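Local coordinates for protein N-terminal acetyltransferase B complex subunit MDM20 (Candida albicans, PDB 5K04) that serves as the non-catalytic subunit of the NatB N-terminal acetyltransferase complex, probably holding and positioning the catalytic partner through its helical-repeat scaffold, at residues A[729-732]-A[733-737]. Sequence-based numbering, arbitrary orientation.
Sequences SQTK and LEIKS
Ile735 lies one helical turn beyond Thr731, and the two side chains run side by side in the same direction on the buried face of the helix. Followed outward, Ile735 CB rests against Thr731 O at 3.3 Å, and CG1 stays beside that same oxygen at 3.2 Å. The terminal CD1 then leaves the backbone and meets Thr731 CG2 at 3.7 Å, methyl against methyl. On the threonine, chi1 of -64° sets CG2 anti to the backbone N, which hands this methyl to the isoleucine, while OG1 is hydrogen-bonded to Lys399 of helix 388-404. Thr731 O is thus flanked by aliphatic carbon and also accepts the Ile735 N-H, at an N to O distance of 2.8 Å. Lys736 repeats the pattern a residue later: its CG sits 3.1 Å from Lys732 O, the acceptor for Lys736 N. Its chain then bends at chi3 (-63°) and ends in a salt bridge with Asp716. Lys732, whose NZ is 6.5 Å from Lys736 NZ, also lies against Asp716, so the carboxylate may offset both positive charges. At the far end Leu733 O takes two donors from opposite faces of its plane, Ser737 N and Ser737 OG; the distance from Ser737 OG to Leu733 O is 3.1 Å. These i to i+4 contacts are those of a regular alpha-helix, here the first turns of the C-terminal helix 729-747, packed against helices 388-404 and 707-717.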
ATOM      1  N   SER A 729      -0.711  -8.292  37.142  1.00 63.36           N
ATOM      2  CA  SER A 729       0.335  -7.566  37.853  1.00 61.11           C
ATOM      3  C   SER A 729       1.481  -7.176  36.929  1.00 51.90           C
ATOM      4  O   SER A 729       1.918  -6.020  36.915  1.00 44.89           O
ATOM      5  CB  SER A 729       0.843  -8.433  39.013  1.00 59.14           C
ATOM      6  OG  SER A 729       1.915  -7.817  39.695  1.00 65.36           O
ATOM      7  N   GLN A 730       1.988  -8.142  36.160  1.00 53.10           N
ATOM      8  CA  GLN A 730       3.140  -7.901  35.302  1.00 53.27           C
ATOM      9  C   GLN A 730       2.841  -6.830  34.258  1.00 51.04           C
ATOM     10  O   GLN A 730       3.728  -6.046  33.898  1.00 40.43           O
ATOM     11  CB  GLN A 730       3.559  -9.210  34.634  1.00 57.54           C
ATOM     12  CG  GLN A 730       4.680  -9.052  33.635  1.00 74.87           C
ATOM     13  CD  GLN A 730       5.861  -8.290  34.211  1.00 91.47           C
ATOM     14  OE1 GLN A 730       6.304  -8.559  35.331  1.00 92.69           O
ATOM     15  NE2 GLN A 730       6.364  -7.314  33.455  1.00 99.91           N
ATOM     16  N   THR A 731       1.593  -6.779  33.774  1.00 53.73           N
ATOM     17  CA  THR A 731       1.215  -5.785  32.772  1.00 54.21           C
ATOM     18  C   THR A 731       1.044  -4.402  33.400  1.00 54.22           C
ATOM     19  O   THR A 731       1.458  -3.394  32.813  1.00 36.32           O
ATOM     20  CB  THR A 731      -0.072  -6.215  32.058  1.00 49.48           C
ATOM     21  OG1 THR A 731       0.153  -7.431  31.329  1.00 39.47           O
ATOM     22  CG2 THR A 731      -0.514  -5.136  31.092  1.00 52.11           C
ATOM     23  N   LYS A 732       0.448  -4.337  34.600  1.00 59.01           N
ATOM     24  CA  LYS A 732       0.334  -3.061  35.302  1.00 55.08           C
ATOM     25  C   LYS A 732       1.701  -2.436  35.512  1.00 52.55           C
ATOM     26  O   LYS A 732       1.874  -1.228  35.315  1.00 36.82           O
ATOM     27  CB  LYS A 732      -0.380  -3.244  36.642  1.00 46.14           C
ATOM     28  CG  LYS A 732      -1.888  -3.040  36.563  1.00 50.91           C
ATOM     29  CD  LYS A 732      -2.579  -3.507  37.840  1.00 61.37           C
ATOM     30  CE  LYS A 732      -1.890  -2.957  39.081  1.00 72.05           C
ATOM     31  NZ  LYS A 732      -2.559  -3.412  40.350  1.00 81.83           N
ATOM     32  N   LEU A 733       2.692  -3.253  35.881  1.00 58.98           N
ATOM     33  CA  LEU A 733       4.026  -2.719  36.122  1.00 55.22           C
ATOM     34  C   LEU A 733       4.676  -2.249  34.827  1.00 47.44           C
ATOM     35  O   LEU A 733       5.289  -1.177  34.788  1.00 41.94           O
ATOM     36  CB  LEU A 733       4.882  -3.771  36.813  1.00 62.26           C
ATOM     37  CG  LEU A 733       6.164  -3.254  37.458  1.00 74.36           C
ATOM     38  CD1 LEU A 733       5.962  -1.847  38.047  1.00 80.67           C
ATOM     39  CD2 LEU A 733       6.608  -4.226  38.532  1.00 73.17           C
ATOM     40  N   GLU A 734       4.553  -3.040  33.760  1.00 51.61           N
ATOM     41  CA  GLU A 734       5.114  -2.659  32.466  1.00 53.49           C
ATOM     42  C   GLU A 734       4.444  -1.390  31.927  1.00 53.40           C
ATOM     43  O   GLU A 734       5.109  -0.505  31.373  1.00 39.77           O
ATOM     44  CB  GLU A 734       4.966  -3.833  31.490  1.00 55.98           C
ATOM     45  CG  GLU A 734       5.162  -3.478  30.011  1.00 74.35           C
ATOM     46  CD  GLU A 734       4.647  -4.561  29.060  1.00 80.85           C
ATOM     47  OE1 GLU A 734       5.441  -5.459  28.704  1.00 77.59           O
ATOM     48  OE2 GLU A 734       3.445  -4.516  28.680  1.00 77.31           O
ATOM     49  N   ILE A 735       3.130  -1.273  32.119  1.00 51.91           N
ATOM     50  CA  ILE A 735       2.405  -0.109  31.626  1.00 49.13           C
ATOM     51  C   ILE A 735       2.754   1.131  32.441  1.00 46.12           C
ATOM     52  O   ILE A 735       2.935   2.220  31.880  1.00 35.47           O
ATOM     53  CB  ILE A 735       0.895  -0.407  31.623  1.00 46.27           C
ATOM     54  CG1 ILE A 735       0.597  -1.377  30.469  1.00 41.01           C
ATOM     55  CG2 ILE A 735       0.074   0.879  31.545  1.00 39.94           C
ATOM     56  CD1 ILE A 735      -0.874  -1.602  30.191  1.00 43.65           C
ATOM     57  N   LYS A 736       2.885   0.982  33.772  1.00 44.22           N
ATOM     58  CA  LYS A 736       3.282   2.112  34.607  1.00 45.07           C
ATOM     59  C   LYS A 736       4.701   2.567  34.290  1.00 48.24           C
ATOM     60  O   LYS A 736       4.966   3.774  34.223  1.00 41.74           O
ATOM     61  CB  LYS A 736       3.154   1.769  36.094  1.00 45.58           C
ATOM     62  CG  LYS A 736       1.704   1.562  36.548  1.00 51.32           C
ATOM     63  CD  LYS A 736       1.516   1.735  38.034  1.00 48.43           C
ATOM     64  CE  LYS A 736       2.282   0.727  38.855  1.00 57.88           C
ATOM     65  NZ  LYS A 736       2.117   1.036  40.322  1.00 58.41           N
ATOM     66  N   SER A 737       5.625   1.621  34.090  1.00 46.99           N
ATOM     67  CA  SER A 737       6.995   1.996  33.749  1.00 44.49           C
ATOM     68  C   SER A 737       7.058   2.677  32.385  1.00 44.74           C
ATOM     69  O   SER A 737       7.828   3.626  32.190  1.00 35.48           O
ATOM     70  CB  SER A 737       7.907   0.765  33.768  1.00 42.05           C
ATOM     71  OG  SER A 737       8.054   0.254  35.080  1.00 50.83           O
TER